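Long-range contacts in SC_2cx5 (Thermus thermophilus, PDB 3RIJ), which serves as a designed scaffold, built on a protein with an aminoacyl-tRNA editing domain fold, for presenting a grafted linear HIV epitope: residues Arg16-Leu21 / Leu143-Gly148; Ser50-Gly55 / Leu84-Trp89; Gly96-Gly101 / Gly130-Leu135; Pro112-Glu117 / Gln150-Lys155. The protein carries 4 engineered substitutions. All coordinates share one frame; numbering follows the deposited sequence.

Contact 1 (Arg16-Leu21 / Leu143-Gly148); sequences RGFGHL and LLALTG
Leu-146 of helix 140-147 lies over the ring of Phe-18, and this pair is the tight part of the contact. Its CG sits above the middle of one face, 3.9 Å from the centroid of the Phe-18 ring and 11° off the ring normal, a CH-pi contact. The torsion that sends the ring there puts Phe-18 CG beside the backbone N, opposite the carbonyl carbon (chi1 -70°). One helical step back, the methyl of Ala-145 meets the ring at its edge, with CB 4.0 Å from Phe-18 CZ. Leu-21, buried, packs more loosely, its CD1 4.3 Å from Leu-146 CD1, and Phe-136 of strand 134-138 also packs on Leu-146. The solvent side is different. Arg-16 is exposed; it crosses Leu-146 at about a right angle and touches it with methylene carbon alone, CD to Leu-146 CD2 at 3.8 Å, while its guanidinium turns back through NH1 in a weak bond to Ala-12 O. Gly-17, with positive phi, is the C-prime residue of the Schellman motif that ends helix 4-16. Between the two segments the contact is essentially apolar, resting on shape and burial; a weak hydrogen bond between His-20 NE2 and Glu-142 OE2 is the polar link of loop to helix.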
loop_
_atom_site.group_PDB
_atom_site.type_symbol
_atom_site.label_atom_id
_atom_site.label_comp_id
_atom_site.label_asym_id
_atom_site.label_seq_id
_atom_site.Cartn_x
_atom_site.Cartn_y
_atom_site.Cartn_z
ATOM N N ARG A 16 -1.330 -10.706 -13.068
ATOM C CA ARG A 16 -0.078 -11.046 -12.406
ATOM C C ARG A 16 -0.117 -12.452 -11.810
ATOM O O ARG A 16 0.922 -12.999 -11.455
ATOM C CB ARG A 16 0.258 -10.027 -11.301
ATOM C CG ARG A 16 0.732 -8.675 -11.822
ATOM C CD ARG A 16 1.243 -7.756 -10.707
ATOM N NE ARG A 16 1.747 -6.493 -11.255
ATOM C CZ ARG A 16 0.988 -5.590 -11.871
ATOM N NH1 ARG A 16 -0.314 -5.797 -12.014
ATOM N NH2 ARG A 16 1.529 -4.486 -12.361
ATOM N N GLY A 17 -1.311 -13.028 -11.677
ATOM C CA GLY A 17 -1.433 -14.372 -11.134
ATOM C C GLY A 17 -2.030 -14.495 -9.734
ATOM O O GLY A 17 -1.781 -15.483 -9.028
ATOM N N PHE A 18 -2.818 -13.508 -9.324
ATOM C CA PHE A 18 -3.437 -13.538 -8.006
ATOM C C PHE A 18 -4.946 -13.322 -8.069
ATOM O O PHE A 18 -5.537 -12.694 -7.177
ATOM C CB PHE A 18 -2.798 -12.469 -7.116
ATOM C CG PHE A 18 -1.389 -12.783 -6.724
ATOM C CD1 PHE A 18 -0.362 -12.719 -7.657
ATOM C CD2 PHE A 18 -1.095 -13.197 -5.431
ATOM C CE1 PHE A 18 0.937 -13.067 -7.306
ATOM C CE2 PHE A 18 0.199 -13.549 -5.071
ATOM C CZ PHE A 18 1.216 -13.483 -6.015
ATOM N N GLY A 19 -5.560 -13.857 -9.120
ATOM C CA GLY A 19 -6.983 -13.698 -9.315
ATOM C C GLY A 19 -7.893 -14.201 -8.212
ATOM O O GLY A 19 -9.087 -13.893 -8.228
ATOM N N HIS A 20 -7.372 -14.969 -7.260
ATOM C CA HIS A 20 -8.249 -15.440 -6.197
ATOM C C HIS A 20 -8.476 -14.320 -5.170
ATOM O O HIS A 20 -9.497 -14.296 -4.480
ATOM C CB HIS A 20 -7.702 -16.734 -5.546
ATOM C CG HIS A 20 -6.579 -16.529 -4.577
ATOM N ND1 HIS A 20 -5.363 -16.000 -4.943
ATOM C CD2 HIS A 20 -6.484 -16.809 -3.255
ATOM C CE1 HIS A 20 -4.567 -15.959 -3.890
ATOM N NE2 HIS A 20 -5.224 -16.445 -2.852
ATOM N N LEU A 21 -7.540 -13.374 -5.102
ATOM C CA LEU A 21 -7.659 -12.235 -4.199
ATOM C C LEU A 21 -8.732 -11.308 -4.793
ATOM O O LEU A 21 -8.875 -11.244 -6.014
ATOM C CB LEU A 21 -6.322 -11.487 -4.091
ATOM C CG LEU A 21 -5.081 -12.273 -3.643
ATOM C CD1 LEU A 21 -3.953 -11.298 -3.358
ATOM C CD2 LEU A 21 -5.370 -13.102 -2.393
ATOM N N LEU A 143 1.279 -10.789 -0.599
ATOM C CA LEU A 143 1.542 -9.383 -0.890
ATOM C C LEU A 143 3.037 -9.217 -1.228
ATOM O O LEU A 143 3.404 -8.422 -2.093
ATOM C CB LEU A 143 1.171 -8.503 0.313
ATOM C CG LEU A 143 1.117 -6.974 0.135
ATOM C CD1 LEU A 143 0.486 -6.364 1.374
ATOM C CD2 LEU A 143 2.512 -6.372 -0.079
ATOM N N LEU A 144 3.897 -9.970 -0.542
ATOM C CA LEU A 144 5.334 -9.911 -0.794
ATOM C C LEU A 144 5.636 -10.387 -2.212
ATOM O O LEU A 144 6.440 -9.784 -2.908
ATOM C CB LEU A 144 6.090 -10.811 0.183
ATOM C CG LEU A 144 7.104 -10.237 1.183
ATOM C CD1 LEU A 144 7.893 -11.411 1.751
ATOM C CD2 LEU A 144 8.063 -9.238 0.530
ATOM N N ALA A 145 4.981 -11.470 -2.634
ATOM C CA ALA A 145 5.197 -12.039 -3.967
ATOM C C ALA A 145 4.566 -11.198 -5.062
ATOM O O ALA A 145 5.056 -11.150 -6.192
ATOM C CB ALA A 145 4.643 -13.472 -4.026
ATOM N N LEU A 146 3.465 -10.547 -4.720
ATOM C CA LEU A 146 2.748 -9.710 -5.663
ATOM C C LEU A 146 3.595 -8.477 -5.996
ATOM O O LEU A 146 3.812 -8.145 -7.156
ATOM C CB LEU A 146 1.427 -9.271 -5.031
ATOM C CG LEU A 146 0.117 -9.294 -5.821
ATOM C CD1 LEU A 146 -0.966 -8.622 -4.970
ATOM C CD2 LEU A 146 0.276 -8.574 -7.154
ATOM N N THR A 147 4.076 -7.807 -4.958
ATOM C CA THR A 147 4.861 -6.583 -5.109
ATOM C C THR A 147 6.344 -6.743 -5.365
ATOM O O THR A 147 6.949 -5.921 -6.073
ATOM C CB THR A 147 4.740 -5.707 -3.864
ATOM O OG1 THR A 147 5.066 -6.501 -2.708
ATOM C CG2 THR A 147 3.322 -5.125 -3.747
ATOM N N GLY A 148 6.943 -7.776 -4.776
ATOM C CA GLY A 148 8.378 -7.970 -4.944
ATOM C C GLY A 148 9.142 -6.932 -4.132
ATOM O O GLY A 148 10.161 -6.405 -4.564
#

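Contact 2 (Ser50-Gly55 / Leu84-Trp89); sequences SLVYGG and LEADKW. Engineered in segment 50-55: Tyr-53 (natural residue Phe), Gly-54 (natural residue Val).
Tyr-53 and Glu-85 face each other as an antiparallel non-hydrogen-bonded pair, next to the hydrogen-bonded pair of Gly-54 and Leu-84. The backbone bonds come first. Gly-54 N gives to Leu-84 O in a nearly straight bond (168°), and Leu-84 N returns a more bent one to Gly-54 O at 2.7 Å. Beyond the bridge, Ala-86 N reaches Val-52 O at 2.8 Å as the second chain leaves the sheet. CH-pi packing is next: Glu-85 CA stands over one face of the Tyr-53 ring, displaced toward the rim and 3.9 Å from its centroid. With Glu-85 CG anti to the backbone N (chi1 -178°) and the chain straight from there, CB and CG run on along the ring to CZ, and the carboxylate ends almost parallel to the ring plane, 4° apart. The apolar part is Val-52 CG1 against Ala-86 CB, tight at 3.4 Å; Leu-94 and Val-91 of helix 88-95 back these two. Both Tyr-53 and Gly-54 are engineered. A short antiparallel strand added at the end of strand 47-55, then a loop to Asp-87 at the N-cap position of helix 88-95, extends the mixed sheet of this editing-domain fold.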
loop_
_atom_site.group_PDB
_atom_site.type_symbol
_atom_site.label_atom_id
_atom_site.label_comp_id
_atom_site.label_asym_id
_atom_site.label_seq_id
_atom_site.Cartn_x
_atom_site.Cartn_y
_atom_site.Cartn_z
ATOM N N SER A 50 0.274 2.652 1.554
ATOM C CA SER A 50 1.230 2.748 0.451
ATOM C C SER A 50 1.741 4.177 0.374
ATOM O O SER A 50 1.106 5.031 -0.243
ATOM C CB SER A 50 0.555 2.385 -0.871
ATOM O OG SER A 50 0.115 1.045 -0.853
ATOM N N LEU A 51 2.884 4.428 1.001
ATOM C CA LEU A 51 3.492 5.755 1.038
ATOM C C LEU A 51 4.560 5.972 -0.040
ATOM O O LEU A 51 5.512 5.178 -0.168
ATOM C CB LEU A 51 4.095 5.987 2.426
ATOM C CG LEU A 51 3.138 6.253 3.603
ATOM C CD1 LEU A 51 1.707 5.842 3.270
ATOM C CD2 LEU A 51 3.648 5.493 4.830
ATOM N N VAL A 52 4.395 7.057 -0.799
ATOM C CA VAL A 52 5.325 7.409 -1.878
ATOM C C VAL A 52 6.311 8.487 -1.474
ATOM O O VAL A 52 5.927 9.593 -1.086
ATOM C CB VAL A 52 4.601 7.933 -3.129
ATOM C CG1 VAL A 52 5.626 8.399 -4.152
ATOM C CG2 VAL A 52 3.737 6.845 -3.735
ATOM N N TYR A 53 7.589 8.159 -1.584
ATOM C CA TYR A 53 8.647 9.097 -1.248
ATOM C C TYR A 53 9.519 9.220 -2.494
ATOM O O TYR A 53 9.648 8.256 -3.259
ATOM C CB TYR A 53 9.453 8.574 -0.050
ATOM C CG TYR A 53 8.787 8.853 1.286
ATOM C CD1 TYR A 53 9.375 9.718 2.214
ATOM C CD2 TYR A 53 7.549 8.291 1.607
ATOM C CE1 TYR A 53 8.745 10.018 3.430
ATOM C CE2 TYR A 53 6.911 8.589 2.818
ATOM C CZ TYR A 53 7.518 9.455 3.716
ATOM O OH TYR A 53 6.885 9.799 4.889
ATOM N N GLY A 54 10.103 10.399 -2.702
ATOM C CA GLY A 54 10.931 10.631 -3.872
ATOM C C GLY A 54 12.409 10.831 -3.581
ATOM O O GLY A 54 12.805 11.737 -2.825
ATOM N N GLY A 55 13.226 9.976 -4.191
ATOM C CA GLY A 55 14.663 10.054 -4.010
ATOM C C GLY A 55 15.330 10.769 -5.172
ATOM O O GLY A 55 14.657 11.380 -6.007
ATOM N N LEU A 84 12.175 12.621 -0.303
ATOM C CA LEU A 84 11.184 13.693 -0.249
ATOM C C LEU A 84 9.817 13.034 -0.214
ATOM O O LEU A 84 9.457 12.281 -1.117
ATOM C CB LEU A 84 11.281 14.570 -1.507
ATOM C CG LEU A 84 11.167 16.095 -1.410
ATOM C CD1 LEU A 84 11.242 16.710 -2.813
ATOM C CD2 LEU A 84 9.872 16.477 -0.747
ATOM N N GLU A 85 9.057 13.309 0.833
ATOM C CA GLU A 85 7.721 12.743 0.955
ATOM C C GLU A 85 6.912 13.281 -0.217
ATOM O O GLU A 85 6.763 14.483 -0.364
ATOM C CB GLU A 85 7.084 13.182 2.281
ATOM C CG GLU A 85 5.695 12.620 2.541
ATOM C CD GLU A 85 5.098 13.109 3.857
ATOM O OE1 GLU A 85 3.969 12.705 4.190
ATOM O OE2 GLU A 85 5.758 13.905 4.561
ATOM N N ALA A 86 6.392 12.393 -1.054
ATOM C CA ALA A 86 5.616 12.823 -2.207
ATOM C C ALA A 86 4.413 13.656 -1.808
ATOM O O ALA A 86 3.687 13.323 -0.875
ATOM C CB ALA A 86 5.165 11.617 -3.025
ATOM N N ASP A 87 4.221 14.752 -2.527
ATOM C CA ASP A 87 3.099 15.627 -2.286
ATOM C C ASP A 87 1.888 14.909 -2.832
ATOM O O ASP A 87 1.943 14.224 -3.860
ATOM C CB ASP A 87 3.292 16.966 -3.023
ATOM C CG ASP A 87 2.103 17.923 -2.860
ATOM O OD1 ASP A 87 2.277 19.133 -3.124
ATOM O OD2 ASP A 87 0.990 17.485 -2.480
ATOM N N LYS A 88 0.799 15.063 -2.111
ATOM C CA LYS A 88 -0.464 14.480 -2.463
ATOM C C LYS A 88 -0.794 14.715 -3.953
ATOM O O LYS A 88 -1.556 13.934 -4.553
ATOM C CB LYS A 88 -1.490 15.108 -1.530
ATOM C CG LYS A 88 -2.932 14.914 -1.883
ATOM C CD LYS A 88 -3.668 16.208 -1.578
ATOM C CE LYS A 88 -3.218 17.325 -2.517
ATOM N NZ LYS A 88 -2.289 18.324 -1.892
ATOM N N TRP A 89 -0.239 15.780 -4.545
ATOM C CA TRP A 89 -0.477 16.057 -5.965
ATOM C C TRP A 89 0.459 15.203 -6.794
ATOM O O TRP A 89 0.067 14.633 -7.808
ATOM C CB TRP A 89 -0.215 17.523 -6.318
ATOM C CG TRP A 89 -1.096 18.455 -5.625
ATOM C CD1 TRP A 89 -0.823 19.137 -4.485
ATOM C CD2 TRP A 89 -2.444 18.766 -5.970
ATOM N NE1 TRP A 89 -1.919 19.855 -4.088
ATOM C CE2 TRP A 89 -2.933 19.646 -4.985
ATOM C CE3 TRP A 89 -3.290 18.383 -7.017
ATOM C CZ2 TRP A 89 -4.235 20.153 -5.014
ATOM C CZ3 TRP A 89 -4.587 18.884 -7.049
ATOM C CH2 TRP A 89 -5.048 19.761 -6.052
#

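Contact 3 (Gly96-Gly101 / Gly130-Leu135); sequences GFDAGG and GTPRAL. Engineered in segment 96-101: Asp-98 (natural residue Ala), Ala-99 (natural residue Ile).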
loop_
_atom_site.group_PDB
_atom_site.type_symbol
_atom_site.label_atom_id
_atom_site.label_comp_id
_atom_site.label_asym_id
_atom_site.label_seq_id
_atom_site.Cartn_x
_atom_site.Cartn_y
_atom_site.Cartn_z
ATOM N N GLY A 96 -1.451 7.526 -10.390
ATOM C CA GLY A 96 -2.622 7.656 -11.236
ATOM C C GLY A 96 -3.875 7.522 -10.396
ATOM O O GLY A 96 -4.984 7.700 -10.895
ATOM N N PHE A 97 -3.687 7.199 -9.116
ATOM C CA PHE A 97 -4.802 7.044 -8.194
ATOM C C PHE A 97 -4.790 8.130 -7.120
ATOM O O PHE A 97 -3.907 9.006 -7.080
ATOM C CB PHE A 97 -4.772 5.695 -7.468
ATOM C CG PHE A 97 -4.403 4.525 -8.333
ATOM C CD1 PHE A 97 -3.098 4.355 -8.768
ATOM C CD2 PHE A 97 -5.347 3.559 -8.664
ATOM C CE1 PHE A 97 -2.734 3.239 -9.518
ATOM C CE2 PHE A 97 -4.990 2.437 -9.415
ATOM C CZ PHE A 97 -3.680 2.280 -9.838
ATOM N N ASP A 98 -5.777 8.021 -6.235
ATOM C CA ASP A 98 -5.996 8.924 -5.112
ATOM C C ASP A 98 -4.983 8.691 -3.973
ATOM O O ASP A 98 -4.445 7.602 -3.830
ATOM C CB ASP A 98 -7.413 8.675 -4.582
ATOM C CG ASP A 98 -8.182 9.952 -4.305
ATOM O OD1 ASP A 98 -8.208 10.843 -5.186
ATOM O OD2 ASP A 98 -8.780 10.056 -3.212
ATOM N N ALA A 99 -4.711 9.725 -3.184
ATOM C CA ALA A 99 -3.831 9.575 -2.040
ATOM C C ALA A 99 -4.829 9.028 -1.019
ATOM O O ALA A 99 -5.997 9.400 -1.044
ATOM C CB ALA A 99 -3.288 10.927 -1.601
ATOM N N GLY A 100 -4.398 8.138 -0.137
ATOM C CA GLY A 100 -5.343 7.580 0.813
ATOM C C GLY A 100 -6.094 6.434 0.161
ATOM O O GLY A 100 -7.106 5.964 0.683
ATOM N N GLY A 101 -5.590 5.991 -0.990
ATOM C CA GLY A 101 -6.192 4.887 -1.718
ATOM C C GLY A 101 -5.196 4.216 -2.654
ATOM O O GLY A 101 -5.562 3.353 -3.452
ATOM N N GLY A 130 -7.451 1.144 -4.593
ATOM C CA GLY A 130 -7.840 2.173 -5.542
ATOM C C GLY A 130 -8.317 3.512 -5.006
ATOM O O GLY A 130 -7.903 4.569 -5.518
ATOM N N THR A 131 -9.215 3.478 -4.025
ATOM C CA THR A 131 -9.717 4.696 -3.399
ATOM C C THR A 131 -9.769 4.491 -1.898
ATOM O O THR A 131 -9.562 3.390 -1.400
ATOM C CB THR A 131 -11.136 5.048 -3.842
ATOM O OG1 THR A 131 -12.034 4.006 -3.451
ATOM C CG2 THR A 131 -11.184 5.256 -5.333
ATOM N N PRO A 132 -10.030 5.561 -1.145
ATOM C CA PRO A 132 -10.093 5.405 0.305
ATOM C C PRO A 132 -11.164 4.410 0.713
ATOM O O PRO A 132 -11.155 3.955 1.850
ATOM C CB PRO A 132 -10.398 6.827 0.784
ATOM C CG PRO A 132 -9.670 7.673 -0.239
ATOM C CD PRO A 132 -10.093 6.986 -1.521
ATOM N N ARG A 133 -12.083 4.078 -0.204
ATOM C CA ARG A 133 -13.168 3.143 0.119
ATOM C C ARG A 133 -13.088 1.785 -0.572
ATOM O O ARG A 133 -14.127 1.167 -0.870
ATOM C CB ARG A 133 -14.543 3.780 -0.149
ATOM C CG ARG A 133 -14.632 4.752 -1.328
ATOM C CD ARG A 133 -14.741 4.027 -2.641
ATOM N NE ARG A 133 -15.847 4.522 -3.455
ATOM C CZ ARG A 133 -16.095 4.087 -4.685
ATOM N NH1 ARG A 133 -15.312 3.158 -5.222
ATOM N NH2 ARG A 133 -17.110 4.579 -5.380
ATOM N N ALA A 134 -11.868 1.306 -0.808
ATOM C CA ALA A 134 -11.692 -0.009 -1.424
ATOM C C ALA A 134 -10.492 -0.680 -0.757
ATOM O O ALA A 134 -9.516 -0.016 -0.395
ATOM C CB ALA A 134 -11.465 0.126 -2.944
ATOM N N LEU A 135 -10.571 -1.998 -0.601
ATOM C CA LEU A 135 -9.516 -2.782 0.044
ATOM C C LEU A 135 -9.545 -4.208 -0.466
ATOM O O LEU A 135 -10.579 -4.690 -0.906
ATOM C CB LEU A 135 -9.756 -2.867 1.559
ATOM C CG LEU A 135 -9.426 -1.807 2.603
ATOM C CD1 LEU A 135 -9.863 -2.338 4.006
ATOM C CD2 LEU A 135 -7.944 -1.504 2.609
#
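Two turns meet where Gly-101 and Thr-131 bring their CA atoms to 3.9 Å: a type II turn from Asp-98 to Gly-101 and a type I turn from Thr-131 to Ala-134. The one hydrogen bond between the two segments is weak, Gly-130 N to Gly-101 O at 3.1 Å and bent to 129°. Much of the rest is backbone against backbone, with Gly-101 CA lying directly against Thr-131 and Pro-132, 3.6 Å from Thr-131 C. Among side chains, the Pro-132 ring makes the closest approach. It lies against the Gly-100 carbonyl, CG 3.2 Å from Gly-100 O, and Pro-132 CA makes a CA-H...O contact with the same oxygen at 3.1 Å. Asp-98, an engineered residue, crosses the proline at about a right angle and touches the ring with one carboxylate oxygen, OD2 lying 3.7 Å from Pro-132 CD. On the other flank, Phe-97 lays CB beside Gly-130 O at 3.9 Å, its ring brought round beside its own backbone N (chi1 -42°) and packed on Pro-103. Since Pro-132 has no N-H to give, the Gly-100 oxygen meets C-H groups here, and the loops fit chiefly through close glycine packing and weak polar contacts.

Contact 4 (Pro112-Glu117 / Gln150-Lys155); sequences PAYLDE and QVADLK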
loop_
_atom_site.group_PDB
_atom_site.type_symbol
_atom_site.label_atom_id
_atom_site.label_comp_id
_atom_site.label_asym_id
_atom_site.label_seq_id
_atom_site.Cartn_x
_atom_site.Cartn_y
_atom_site.Cartn_z
ATOM N N PRO A 112 10.527 0.705 -6.853
ATOM C CA PRO A 112 11.132 -0.275 -5.943
ATOM C C PRO A 112 10.318 -0.184 -4.652
ATOM O O PRO A 112 9.731 0.867 -4.364
ATOM C CB PRO A 112 12.556 0.244 -5.745
ATOM C CG PRO A 112 12.778 1.191 -6.907
ATOM C CD PRO A 112 11.434 1.841 -7.083
ATOM N N ALA A 113 10.280 -1.251 -3.861
ATOM C CA ALA A 113 9.484 -1.186 -2.650
ATOM C C ALA A 113 10.046 -1.865 -1.417
ATOM O O ALA A 113 10.814 -2.834 -1.484
ATOM C CB ALA A 113 8.067 -1.716 -2.940
ATOM N N TYR A 114 9.642 -1.323 -0.277
ATOM C CA TYR A 114 10.031 -1.855 1.014
ATOM C C TYR A 114 8.738 -2.158 1.771
ATOM O O TYR A 114 7.756 -1.427 1.648
ATOM C CB TYR A 114 10.869 -0.826 1.761
ATOM C CG TYR A 114 12.132 -0.458 1.009
ATOM C CD1 TYR A 114 12.114 0.508 -0.003
ATOM C CD2 TYR A 114 13.335 -1.114 1.277
ATOM C CE1 TYR A 114 13.257 0.811 -0.721
ATOM C CE2 TYR A 114 14.485 -0.823 0.559
ATOM C CZ TYR A 114 14.445 0.138 -0.438
ATOM O OH TYR A 114 15.597 0.419 -1.143
ATOM N N LEU A 115 8.737 -3.234 2.545
ATOM C CA LEU A 115 7.557 -3.610 3.298
ATOM C C LEU A 115 7.832 -3.805 4.796
ATOM O O LEU A 115 8.694 -4.591 5.206
ATOM C CB LEU A 115 6.920 -4.872 2.684
ATOM C CG LEU A 115 5.804 -5.542 3.492
ATOM C CD1 LEU A 115 4.610 -5.813 2.621
ATOM C CD2 LEU A 115 6.334 -6.833 4.092
ATOM N N ASP A 116 7.071 -3.064 5.595
ATOM C CA ASP A 116 7.148 -3.066 7.048
ATOM C C ASP A 116 7.179 -4.515 7.562
ATOM O O ASP A 116 6.185 -5.247 7.421
ATOM C CB ASP A 116 5.915 -2.321 7.578
ATOM C CG ASP A 116 5.969 -2.044 9.073
ATOM O OD1 ASP A 116 6.717 -2.728 9.807
ATOM O OD2 ASP A 116 5.225 -1.142 9.520
ATOM N N GLU A 117 8.303 -4.943 8.143
ATOM C CA GLU A 117 8.365 -6.309 8.669
ATOM C C GLU A 117 7.297 -6.629 9.726
ATOM O O GLU A 117 7.023 -7.790 9.986
ATOM C CB GLU A 117 9.749 -6.630 9.231
ATOM C CG GLU A 117 10.308 -5.571 10.129
ATOM C CD GLU A 117 11.695 -5.922 10.638
ATOM O OE1 GLU A 117 12.345 -6.810 10.045
ATOM O OE2 GLU A 117 12.121 -5.298 11.627
ATOM N N GLN A 150 11.223 -5.580 -0.599
ATOM C CA GLN A 150 12.248 -6.093 0.304
ATOM C C GLN A 150 11.667 -5.902 1.700
ATOM O O GLN A 150 11.428 -4.763 2.091
ATOM C CB GLN A 150 13.530 -5.245 0.232
ATOM C CG GLN A 150 14.307 -5.205 -1.066
ATOM C CD GLN A 150 15.629 -4.435 -0.901
ATOM O OE1 GLN A 150 15.771 -3.307 -1.373
ATOM N NE2 GLN A 150 16.589 -5.046 -0.224
ATOM N N VAL A 151 11.435 -6.982 2.448
ATOM C CA VAL A 151 10.914 -6.840 3.803
ATOM C C VAL A 151 11.976 -6.038 4.539
ATOM O O VAL A 151 13.164 -6.266 4.340
ATOM C CB VAL A 151 10.659 -8.229 4.468
ATOM C CG1 VAL A 151 11.569 -9.257 3.891
ATOM C CG2 VAL A 151 10.850 -8.149 5.978
ATOM N N ALA A 152 11.559 -5.083 5.365
ATOM C CA ALA A 152 12.523 -4.233 6.061
ATOM C C ALA A 152 12.046 -3.572 7.349
ATOM O O ALA A 152 10.839 -3.439 7.598
ATOM C CB ALA A 152 13.024 -3.134 5.113
ATOM N N ASP A 153 13.021 -3.141 8.153
ATOM C CA ASP A 153 12.750 -2.445 9.407
ATOM C C ASP A 153 12.531 -0.972 9.046
ATOM O O ASP A 153 13.460 -0.306 8.601
ATOM C CB ASP A 153 13.941 -2.591 10.341
ATOM C CG ASP A 153 13.772 -1.807 11.629
ATOM O OD1 ASP A 153 12.613 -1.525 12.012
ATOM O OD2 ASP A 153 14.801 -1.484 12.261
ATOM N N LEU A 154 11.316 -0.468 9.249
ATOM C CA LEU A 154 10.994 0.906 8.877
ATOM C C LEU A 154 10.396 1.774 9.973
ATOM O O LEU A 154 10.454 2.995 9.882
ATOM C CB LEU A 154 9.985 0.914 7.725
ATOM C CG LEU A 154 10.025 -0.131 6.615
ATOM C CD1 LEU A 154 8.794 0.048 5.751
ATOM C CD2 LEU A 154 11.274 0.017 5.779
ATOM N N LYS A 155 9.809 1.150 10.992
ATOM C CA LYS A 155 9.147 1.881 12.068
ATOM C C LYS A 155 10.007 2.679 13.028
ATOM O O LYS A 155 11.206 2.442 13.191
ATOM C CB LYS A 155 8.274 0.935 12.890
ATOM C CG LYS A 155 8.962 -0.366 13.235
ATOM C CD LYS A 155 8.170 -1.175 14.244
ATOM C CE LYS A 155 8.376 -0.644 15.645
ATOM N NZ LYS A 155 7.571 -1.421 16.620
HETATM O O HOH W 1 17.602 -1.385 -1.529
HETATM O O HOH W 2 10.855 -3.314 12.675
#
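Tyr-114 and Gln-150 stand side by side on one face of the sheet and point the same way. Both have CG beside the backbone N, opposite the carbonyl carbon, and the extended Gln-150 chain carries OE1 to 3.4 Å from Tyr-114 CE2, with amide and ring planes 40° apart. A water joins their ends, 2.7 Å from Tyr-114 OH and donating to Gln-150 OE1. Ala-152 CB meets the same ring at its edge, and the ring of Phe-62 meets that of Tyr-114, their planes about 15° apart. The backbones explain this alignment: strands 113-116 and 150-152 run parallel, joined by four alternating bonds, from Gln-150 N to Ala-113 O (2.9 Å) through to Glu-117 N on Ala-152 O (3.0 Å). Strand 150-152, reached from helix 140-147, thus adds to the sheet beside 113-116, whose other neighbour is strand 58-65. Past the end of strand 150-152, Leu-154 turns CD1 onto the backbone of Asp-116, 3.6 Å from its N, while CD2 reaches Tyr-114 CB. At the exposed end Glu-117 takes the crowded position between N and carbonyl carbon (chi1 47°), which lays CG over Ala-152 O and leads the carboxylate to Asp-153. There Glu-117 OE2 and Asp-153 OD1 lie 3.8 Å apart; one water donates to both, and Lys-74 pairs with Asp-153, probably easing the repulsion.

Contact 1 and contact 4 are joined through helix 140-147, which runs on to strand 150-152, and they touch where Leu-143 CD2 packs 3.5 Å from Leu-115 CD1; their centres are about 17 Å apart. Helix 88-95 joins contact 2 to contact 3 along the chain, and the two touch where Lys-88 CG lies 4.0 Å from Ala-99 CB, with centres about 15 Å apart. Contacts 2, 3 and 4 all reach one mixed sheet, while contact 1 lies across the chain's centre from contact 2, about 23 Å between centres. Along the chain, contact 1 encloses contacts 2 and 3 and alternates with contact 4. The engineered residues Tyr-53, Gly-54, Asp-98 and Ala-99 fall in contacts 2 and 3.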